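Local coordinates for protein sialidase B (Streptococcus pneumoniae serotype 4, PDB 4XJW) that removes terminal sialic acids from oligosaccharides, glycoproteins and glycolipids by cleaving alpha-(2->3), alpha-(2->6) and alpha-(2->8) glycosidic linkages, at residues 87-91 / 128-133; 36-40 / 164-168; 191-195 / 248-254. The protein carries 1 engineered substitution. All coordinates share one frame; numbering follows the deposited sequence.

Interaction 1 of 3, residues 87-91 / 128-133; sequences YLFSR and VFSETV
A water bridges Ser90 and Glu131, accepting from Ser90 N at 3.3 Å and giving a weak hydrogen bond to Glu131 OE2 at 3.4 Å. No direct hydrogen bond joins residues 87-91 to 128-133; aliphatic groups laid over flat ones hold them together. Glu131 CB sits over one face of the Phe89 ring, 3.9 Å from its centroid, and CG presses toward the rim, 3.4 Å from Phe89 CD1. The chain bends at chi2 (-83°), carrying the carboxylate out past the CD1 side of the ring, its plane within 14° of the ring's. Phe89 in turn lays its CB over a face of the Phe129 ring, 3.9 Å from the centroid, giving a run of CH-pi contacts from Glu131 through Phe89 to Phe129. Val133 CG1 serves two rings: it makes a CH-pi contact with the face of Tyr87, 4.1 Å from the centroid, and packs against Phe89 CZ. The Tyr87 hydroxyl reaches past Val133 to Thr135 O. At the other end, Val128 CG1 lies centrally over the guanidinium of Arg91, 3.7 Å from CZ. The arginine chain bends at chi3 (82°), and hydrogen bonds from NH2 to Ala93 O and from NH1 to Ser644 O fix the rotation of the flat group. The two segments run roughly antiparallel, their axes 6.5 Å apart at closest approach, in the two sheets that pack face to face in this concanavalin-like beta sandwich. Strand 85-91 edges one sheet beside strand 74-80, whereas strand 126-132 pairs with strand 118-123, where Val128 and Phe129 form a classic beta bulge opposite Met121.

Interaction 2 of 3, residues 36-40 / 164-168; sequences MKFKA and KGSID
This is an antiparallel beta pairing, through which strand 32-39 joins strand 166-173 within one sheet of the N-terminal domain. Lys39 and Ser166 form the hydrogen-bonded pair: Lys39 N donates to Ser166 O, and Ser166 N returns a bond to Lys39 O, both at 2.9 Å and nearly straight (163° and 161°). Phe38 and Ile167 are the adjacent non-hydrogen-bonded pair. Beyond them, Asp168 N reaches Lys37 O at 2.8 Å, but the bond is bent and weak. Lys39 and Asp168 meet on the same side as Ser166. With its chain extended beyond CG, Lys39 runs past Ser166 OG and brings NZ to 3.6 Å from Asp168 OD2, a long salt bridge. A water bridges the same two groups, accepting from Lys39 NZ and donating to Asp168 OD2, at 2.6 Å each. Because Glu105 OE2 also lies near this carboxylate, the lysine probably offsets some of the crowded negative charge. On the Phe38 and Ile167 face, the bent end of Met36 puts CE 3.9 Å from Ile167 CG1. Met36 and Phe38 also touch Leu49 in strand 46-53 of the other sheet, as expected inside a concanavalin-like beta sandwich.

Interaction 3 of 3, residues 191-195 / 248-254; sequences FQLIF and GKTWSEP
An Asp-box turn, BNR repeat 1, packs against loop 191-195, which precedes strand 205-213, the first strand of this four-stranded blade. Gln192 reaches the turn with its amide: NE2 donates to Lys249 O at 3.0 Å, from above the carbonyl plane, while the acceptor lies almost in the plane of the glutamine amide. The same NE2 stands at the edge of the Trp251 ring, near its plane. Ile194 meets that indole from over a face, with CD1 centred 3.5 Å from the centroid of the six-membered ring. With CG1 anti to the carbonyl carbon (chi1 -58°) and the chain extended, CG1 runs over the five-membered ring and CD1 over the six-membered one. Trp251 is held from within its own turn by a hydrogen bond from NE1 to Gly248 O at 3.0 Å, rather bent at 130°. Tyr649 meets the indole edge-to-face. Further along, Phe195 CD1 packs on Pro254 CG at 3.7 Å, and a water lies between Ile194 O and Ser252 O. Ser244 OG bonds Gly248 N and Thr250 O, and Asp246 OD2 bonds Thr250 OG1, all within the Ser-X-Asp-X-Gly-X-Thr-Trp signature (Ser244 to Trp251) of the Asp box, which recurs in the sialidase beta-propeller.

Overall arrangement
Interactions 1 and 2 belong to the N-terminal lectin-like sandwich, with centres 22 Å apart and nearest atoms about 10 Å apart. Interaction 2 pairs strands within a sheet, whereas interaction 1 packs that sheet, through strand 126-132, against the other; in sequence, interaction 1 falls between the segments of interaction 2. Interaction 3 follows in the chain, its centre 28 and 27 Å from those of interactions 1 and 2, where loop 191-195 packs on the Asp-box turn. Interactions 1 and 2 are remote from the annotated sites. In interaction 3, the Phe195 side chain is about 10 Å from that of Arg207, a probable substrate-binding residue, and the Trp251 side chain about 11 Å from the bound Optactin.

Interaction 1 of 3, residues 87-91 / 128-133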
loop_
_atom_site.group_PDB
_atom_site.type_symbol
_atom_site.label_atom_id
_atom_site.label_comp_id
_atom_site.label_asym_id
_atom_site.label_seq_id
_atom_site.Cartn_x
_atom_site.Cartn_y
_atom_site.Cartn_z
ATOM N N TYR A 87 -12.389 13.785 -24.824
ATOM C CA TYR A 87 -11.963 13.523 -23.464
ATOM C C TYR A 87 -11.800 12.028 -23.230
ATOM O O TYR A 87 -12.616 11.222 -23.681
ATOM C CB TYR A 87 -12.974 14.100 -22.480
ATOM C CG TYR A 87 -13.070 15.608 -22.477
ATOM C CD1 TYR A 87 -11.957 16.400 -22.746
ATOM C CD2 TYR A 87 -14.278 16.239 -22.202
ATOM C CE1 TYR A 87 -12.050 17.786 -22.738
ATOM C CE2 TYR A 87 -14.375 17.617 -22.185
ATOM C CZ TYR A 87 -13.262 18.383 -22.456
ATOM O OH TYR A 87 -13.363 19.756 -22.447
ATOM N N LEU A 88 -10.723 11.668 -22.545
ATOM C CA LEU A 88 -10.503 10.300 -22.109
ATOM C C LEU A 88 -10.034 10.367 -20.663
ATOM O O LEU A 88 -8.983 10.950 -20.377
ATOM C CB LEU A 88 -9.450 9.614 -22.989
ATOM C CG LEU A 88 -8.925 8.281 -22.440
ATOM C CD1 LEU A 88 -9.980 7.218 -22.534
ATOM C CD2 LEU A 88 -7.653 7.835 -23.162
ATOM N N PHE A 89 -10.826 9.796 -19.757
ATOM C CA PHE A 89 -10.465 9.733 -18.337
ATOM C C PHE A 89 -10.482 8.288 -17.889
ATOM O O PHE A 89 -11.387 7.538 -18.240
ATOM C CB PHE A 89 -11.459 10.516 -17.477
ATOM C CG PHE A 89 -11.679 11.913 -17.948
ATOM C CD1 PHE A 89 -10.624 12.813 -17.981
ATOM C CD2 PHE A 89 -12.931 12.327 -18.367
ATOM C CE1 PHE A 89 -10.815 14.114 -18.427
ATOM C CE2 PHE A 89 -13.129 13.623 -18.813
ATOM C CZ PHE A 89 -12.069 14.512 -18.840
ATOM N N SER A 90 -9.491 7.896 -17.100
ATOM C CA SER A 90 -9.429 6.511 -16.662
ATOM C C SER A 90 -8.563 6.379 -15.426
ATOM O O SER A 90 -7.806 7.292 -15.086
ATOM C CB SER A 90 -8.866 5.626 -17.780
ATOM O OG SER A 90 -7.485 5.894 -17.950
ATOM N N ARG A 91 -8.686 5.244 -14.744
ATOM C CA ARG A 91 -7.723 4.886 -13.726
ATOM C C ARG A 91 -7.488 3.384 -13.726
ATOM O O ARG A 91 -8.439 2.601 -13.747
ATOM C CB ARG A 91 -8.171 5.313 -12.331
ATOM C CG ARG A 91 -6.998 5.347 -11.362
ATOM C CD ARG A 91 -7.479 5.280 -9.915
ATOM N NE ARG A 91 -7.757 3.912 -9.489
ATOM C CZ ARG A 91 -8.096 3.582 -8.246
ATOM N NH1 ARG A 91 -8.197 4.534 -7.323
ATOM N NH2 ARG A 91 -8.329 2.305 -7.941
ATOM N N VAL A 128 -12.595 6.912 -8.137
ATOM C CA VAL A 128 -11.364 6.570 -8.863
ATOM C C VAL A 128 -10.852 7.695 -9.762
ATOM O O VAL A 128 -9.664 7.744 -10.077
ATOM C CB VAL A 128 -11.485 5.235 -9.649
ATOM C CG1 VAL A 128 -11.754 4.050 -8.692
ATOM C CG2 VAL A 128 -12.563 5.327 -10.716
ATOM N N PHE A 129 -11.750 8.580 -10.189
ATOM C CA PHE A 129 -11.329 9.856 -10.778
ATOM C C PHE A 129 -12.412 10.914 -10.687
ATOM O O PHE A 129 -13.604 10.605 -10.582
ATOM C CB PHE A 129 -10.762 9.727 -12.213
ATOM C CG PHE A 129 -11.736 9.194 -13.244
ATOM C CD1 PHE A 129 -12.728 10.005 -13.789
ATOM C CD2 PHE A 129 -11.623 7.877 -13.688
ATOM C CE1 PHE A 129 -13.608 9.508 -14.759
ATOM C CE2 PHE A 129 -12.489 7.371 -14.657
ATOM C CZ PHE A 129 -13.474 8.185 -15.193
ATOM N N SER A 130 -11.978 12.165 -10.678
ATOM C CA SER A 130 -12.894 13.293 -10.701
ATOM C C SER A 130 -12.205 14.387 -11.489
ATOM O O SER A 130 -11.194 14.936 -11.055
ATOM C CB SER A 130 -13.237 13.755 -9.286
ATOM O OG SER A 130 -14.355 14.628 -9.300
ATOM N N GLU A 131 -12.731 14.681 -12.672
ATOM C CA GLU A 131 -12.053 15.583 -13.589
ATOM C C GLU A 131 -12.931 16.769 -13.948
ATOM O O GLU A 131 -14.027 16.596 -14.487
ATOM C CB GLU A 131 -11.676 14.826 -14.863
ATOM C CG GLU A 131 -10.790 13.613 -14.632
ATOM C CD GLU A 131 -9.318 13.965 -14.509
ATOM O OE1 GLU A 131 -8.988 15.165 -14.579
ATOM O OE2 GLU A 131 -8.495 13.036 -14.347
ATOM N N THR A 132 -12.446 17.969 -13.637
ATOM C CA THR A 132 -13.111 19.205 -14.038
ATOM C C THR A 132 -12.507 19.748 -15.336
ATOM O O THR A 132 -11.292 19.743 -15.501
ATOM C CB THR A 132 -12.985 20.274 -12.933
ATOM O OG1 THR A 132 -13.433 19.722 -11.690
ATOM C CG2 THR A 132 -13.814 21.506 -13.272
ATOM N N VAL A 133 -13.353 20.207 -16.256
ATOM C CA VAL A 133 -12.886 20.693 -17.553
ATOM C C VAL A 133 -13.361 22.122 -17.803
ATOM O O VAL A 133 -14.354 22.563 -17.223
ATOM C CB VAL A 133 -13.364 19.784 -18.712
ATOM C CG1 VAL A 133 -12.727 18.400 -18.632
ATOM C CG2 VAL A 133 -14.883 19.668 -18.714
HETATM O O HOH W 1 -7.560 10.447 -16.387
#

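Interaction 2 of 3, residues 36-40 / 164-168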
loop_
_atom_site.group_PDB
_atom_site.type_symbol
_atom_site.label_atom_id
_atom_site.label_comp_id
_atom_site.label_asym_id
_atom_site.label_seq_id
_atom_site.Cartn_x
_atom_site.Cartn_y
_atom_site.Cartn_z
ATOM N N MET A 36 -24.335 1.199 -12.690
ATOM C CA MET A 36 -24.200 -0.087 -13.364
ATOM C C MET A 36 -23.654 -1.131 -12.405
ATOM O O MET A 36 -22.567 -0.963 -11.857
ATOM C CB MET A 36 -23.241 0.027 -14.545
ATOM C CG MET A 36 -23.902 0.045 -15.898
ATOM S SD MET A 36 -22.692 -0.210 -17.208
ATOM C CE MET A 36 -21.910 -1.695 -16.607
ATOM N N LYS A 37 -24.412 -2.199 -12.191
ATOM C CA LYS A 37 -23.900 -3.360 -11.476
ATOM C C LYS A 37 -23.543 -4.423 -12.502
ATOM O O LYS A 37 -24.404 -4.869 -13.271
ATOM C CB LYS A 37 -24.922 -3.868 -10.460
ATOM C CG LYS A 37 -24.954 -3.005 -9.204
ATOM C CD LYS A 37 -26.146 -3.301 -8.316
ATOM C CE LYS A 37 -26.026 -2.541 -6.997
ATOM N NZ LYS A 37 -24.803 -2.952 -6.222
ATOM N N PHE A 38 -22.270 -4.807 -12.550
ATOM C CA PHE A 38 -21.815 -5.695 -13.615
ATOM C C PHE A 38 -20.734 -6.671 -13.172
ATOM O O PHE A 38 -19.996 -6.427 -12.205
ATOM C CB PHE A 38 -21.314 -4.881 -14.817
ATOM C CG PHE A 38 -19.959 -4.248 -14.607
ATOM C CD1 PHE A 38 -19.847 -3.013 -13.983
ATOM C CD2 PHE A 38 -18.803 -4.890 -15.038
ATOM C CE1 PHE A 38 -18.605 -2.431 -13.795
ATOM C CE2 PHE A 38 -17.564 -4.314 -14.842
ATOM C CZ PHE A 38 -17.468 -3.082 -14.217
ATOM N N LYS A 39 -20.644 -7.776 -13.900
ATOM C CA LYS A 39 -19.642 -8.791 -13.653
ATOM C C LYS A 39 -18.822 -8.966 -14.907
ATOM O O LYS A 39 -19.352 -8.886 -16.023
ATOM C CB LYS A 39 -20.288 -10.128 -13.299
ATOM C CG LYS A 39 -21.222 -10.078 -12.105
ATOM C CD LYS A 39 -21.925 -11.405 -11.915
ATOM C CE LYS A 39 -22.738 -11.398 -10.636
ATOM N NZ LYS A 39 -23.530 -12.645 -10.485
ATOM N N ALA A 40 -17.526 -9.199 -14.732
ATOM C CA ALA A 40 -16.643 -9.497 -15.850
ATOM C C ALA A 40 -15.462 -10.291 -15.333
ATOM O O ALA A 40 -14.451 -9.719 -14.921
ATOM C CB ALA A 40 -16.160 -8.208 -16.524
ATOM N N LYS A 164 -17.310 -9.087 -23.004
ATOM C CA LYS A 164 -17.695 -10.348 -22.391
ATOM C C LYS A 164 -17.922 -10.097 -20.904
ATOM O O LYS A 164 -17.007 -9.658 -20.213
ATOM C CB LYS A 164 -16.584 -11.378 -22.567
ATOM C CG LYS A 164 -16.890 -12.739 -21.960
ATOM C CD LYS A 164 -18.119 -13.374 -22.594
ATOM C CE LYS A 164 -18.266 -14.828 -22.170
ATOM N NZ LYS A 164 -19.338 -15.522 -22.936
ATOM N N GLY A 165 -19.126 -10.381 -20.416
ATOM C CA GLY A 165 -19.477 -10.119 -19.036
ATOM C C GLY A 165 -20.979 -10.062 -18.913
ATOM O O GLY A 165 -21.685 -10.574 -19.778
ATOM N N SER A 166 -21.478 -9.446 -17.847
ATOM C CA SER A 166 -22.913 -9.287 -17.704
ATOM C C SER A 166 -23.244 -8.014 -16.951
ATOM O O SER A 166 -22.517 -7.603 -16.049
ATOM C CB SER A 166 -23.543 -10.493 -17.003
ATOM O OG SER A 166 -23.103 -10.607 -15.665
ATOM N N ILE A 167 -24.340 -7.381 -17.339
ATOM C CA ILE A 167 -24.835 -6.222 -16.621
ATOM C C ILE A 167 -26.096 -6.636 -15.873
ATOM O O ILE A 167 -27.159 -6.796 -16.473
ATOM C CB ILE A 167 -25.117 -5.056 -17.569
ATOM C CG1 ILE A 167 -23.836 -4.629 -18.277
ATOM C CG2 ILE A 167 -25.738 -3.877 -16.822
ATOM C CD1 ILE A 167 -24.050 -3.551 -19.292
ATOM N N ASP A 168 -25.970 -6.843 -14.569
ATOM C CA ASP A 168 -27.104 -7.323 -13.791
ATOM C C ASP A 168 -28.155 -6.234 -13.570
ATOM O O ASP A 168 -29.351 -6.519 -13.535
ATOM C CB ASP A 168 -26.645 -7.942 -12.471
ATOM C CG ASP A 168 -26.298 -9.414 -12.610
ATOM O OD1 ASP A 168 -26.816 -10.059 -13.548
ATOM O OD2 ASP A 168 -25.509 -9.922 -11.781
HETATM O O HOH W 2 -25.353 -12.419 -12.328
#

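Interaction 3 of 3, residues 191-195 / 248-254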
loop_
_atom_site.group_PDB
_atom_site.type_symbol
_atom_site.label_atom_id
_atom_site.label_comp_id
_atom_site.label_asym_id
_atom_site.label_seq_id
_atom_site.Cartn_x
_atom_site.Cartn_y
_atom_site.Cartn_z
ATOM N N PHE A 191 -14.575 -6.920 -0.420
ATOM C CA PHE A 191 -13.477 -6.413 0.398
ATOM C C PHE A 191 -13.977 -5.267 1.284
ATOM O O PHE A 191 -15.073 -4.730 1.077
ATOM C CB PHE A 191 -12.375 -5.851 -0.519
ATOM C CG PHE A 191 -12.798 -4.583 -1.231
ATOM C CD1 PHE A 191 -13.497 -4.647 -2.431
ATOM C CD2 PHE A 191 -12.519 -3.331 -0.684
ATOM C CE1 PHE A 191 -13.910 -3.484 -3.079
ATOM C CE2 PHE A 191 -12.939 -2.162 -1.307
ATOM C CZ PHE A 191 -13.631 -2.243 -2.521
ATOM N N GLN A 192 -13.153 -4.867 2.248
ATOM C CA GLN A 192 -13.385 -3.631 2.973
ATOM C C GLN A 192 -12.114 -2.802 3.058
ATOM O O GLN A 192 -11.016 -3.271 2.717
ATOM C CB GLN A 192 -13.944 -3.920 4.365
ATOM C CG GLN A 192 -13.092 -4.856 5.177
ATOM C CD GLN A 192 -13.885 -5.549 6.291
ATOM O OE1 GLN A 192 -14.232 -6.737 6.197
ATOM N NE2 GLN A 192 -14.155 -4.812 7.352
ATOM N N LEU A 193 -12.268 -1.549 3.473
ATOM C CA LEU A 193 -11.131 -0.664 3.669
ATOM C C LEU A 193 -10.856 -0.487 5.159
ATOM O O LEU A 193 -11.782 -0.286 5.955
ATOM C CB LEU A 193 -11.357 0.696 2.989
ATOM C CG LEU A 193 -11.577 0.698 1.473
ATOM C CD1 LEU A 193 -11.820 2.116 0.976
ATOM C CD2 LEU A 193 -10.381 0.060 0.788
ATOM N N ILE A 194 -9.584 -0.588 5.528
ATOM C CA ILE A 194 -9.124 -0.259 6.866
ATOM C C ILE A 194 -8.595 1.179 6.886
ATOM O O ILE A 194 -9.066 2.021 7.661
ATOM C CB ILE A 194 -8.036 -1.239 7.347
ATOM C CG1 ILE A 194 -8.575 -2.671 7.332
ATOM C CG2 ILE A 194 -7.579 -0.873 8.763
ATOM C CD1 ILE A 194 -7.572 -3.720 7.721
ATOM N N PHE A 195 -7.608 1.451 6.043
ATOM C CA PHE A 195 -7.076 2.791 5.836
ATOM C C PHE A 195 -7.644 3.316 4.530
ATOM O O PHE A 195 -7.778 2.561 3.562
ATOM C CB PHE A 195 -5.546 2.718 5.753
ATOM C CG PHE A 195 -4.917 2.053 6.944
ATOM C CD1 PHE A 195 -4.701 2.770 8.120
ATOM C CD2 PHE A 195 -4.562 0.707 6.903
ATOM C CE1 PHE A 195 -4.137 2.165 9.251
ATOM C CE2 PHE A 195 -3.982 0.087 8.026
ATOM C CZ PHE A 195 -3.758 0.816 9.188
ATOM N N GLY A 248 -12.039 -8.759 12.414
ATOM C CA GLY A 248 -11.872 -8.054 11.154
ATOM C C GLY A 248 -13.132 -7.450 10.569
ATOM O O GLY A 248 -13.078 -6.874 9.488
ATOM N N LYS A 249 -14.265 -7.565 11.260
ATOM C CA LYS A 249 -15.497 -7.010 10.718
ATOM C C LYS A 249 -15.492 -5.481 10.707
ATOM O O LYS A 249 -15.975 -4.862 9.749
ATOM C CB LYS A 249 -16.721 -7.550 11.466
ATOM C CG LYS A 249 -17.076 -8.983 11.078
ATOM C CD LYS A 249 -18.203 -9.550 11.943
ATOM C CE LYS A 249 -17.644 -10.218 13.192
ATOM N NZ LYS A 249 -18.609 -10.268 14.321
ATOM N N THR A 250 -14.958 -4.878 11.770
ATOM C CA THR A 250 -14.859 -3.423 11.873
ATOM C C THR A 250 -13.492 -3.040 12.409
ATOM O O THR A 250 -12.858 -3.811 13.133
ATOM C CB THR A 250 -15.942 -2.782 12.791
ATOM O OG1 THR A 250 -15.759 -3.246 14.132
ATOM C CG2 THR A 250 -17.346 -3.105 12.291
ATOM N N TRP A 251 -13.051 -1.842 12.033
ATOM C CA TRP A 251 -11.709 -1.357 12.323
ATOM C C TRP A 251 -11.753 0.024 12.957
ATOM O O TRP A 251 -12.612 0.845 12.631
ATOM C CB TRP A 251 -10.882 -1.343 11.021
ATOM C CG TRP A 251 -10.657 -2.743 10.501
ATOM C CD1 TRP A 251 -11.512 -3.493 9.736
ATOM C CD2 TRP A 251 -9.535 -3.586 10.795
ATOM N NE1 TRP A 251 -10.977 -4.744 9.519
ATOM C CE2 TRP A 251 -9.765 -4.830 10.163
ATOM C CE3 TRP A 251 -8.361 -3.410 11.539
ATOM C CZ2 TRP A 251 -8.846 -5.888 10.225
ATOM C CZ3 TRP A 251 -7.451 -4.465 11.616
ATOM C CH2 TRP A 251 -7.703 -5.690 10.961
ATOM N N SER A 252 -10.810 0.282 13.848
ATOM C CA SER A 252 -10.726 1.566 14.535
ATOM C C SER A 252 -10.237 2.689 13.635
ATOM O O SER A 252 -9.523 2.449 12.659
ATOM C CB SER A 252 -9.799 1.459 15.746
ATOM O OG SER A 252 -8.457 1.187 15.322
ATOM N N GLU A 253 -10.597 3.924 13.971
ATOM C CA GLU A 253 -10.052 5.067 13.236
ATOM C C GLU A 253 -8.541 5.046 13.439
ATOM O O GLU A 253 -8.063 4.868 14.551
ATOM C CB GLU A 253 -10.646 6.389 13.731
ATOM C CG GLU A 253 -10.332 7.589 12.817
ATOM C CD GLU A 253 -10.947 7.470 11.408
ATOM O OE1 GLU A 253 -11.887 6.664 11.231
ATOM O OE2 GLU A 253 -10.503 8.195 10.478
ATOM N N PRO A 254 -7.771 5.179 12.353
ATOM C CA PRO A 254 -6.313 5.064 12.481
ATOM C C PRO A 254 -5.669 6.110 13.398
ATOM O O PRO A 254 -6.181 7.226 13.566
ATOM C CB PRO A 254 -5.830 5.300 11.053
ATOM C CG PRO A 254 -6.969 4.848 10.189
ATOM C CD PRO A 254 -8.198 5.310 10.951
HETATM O O HOH W 3 -10.817 2.196 10.000
#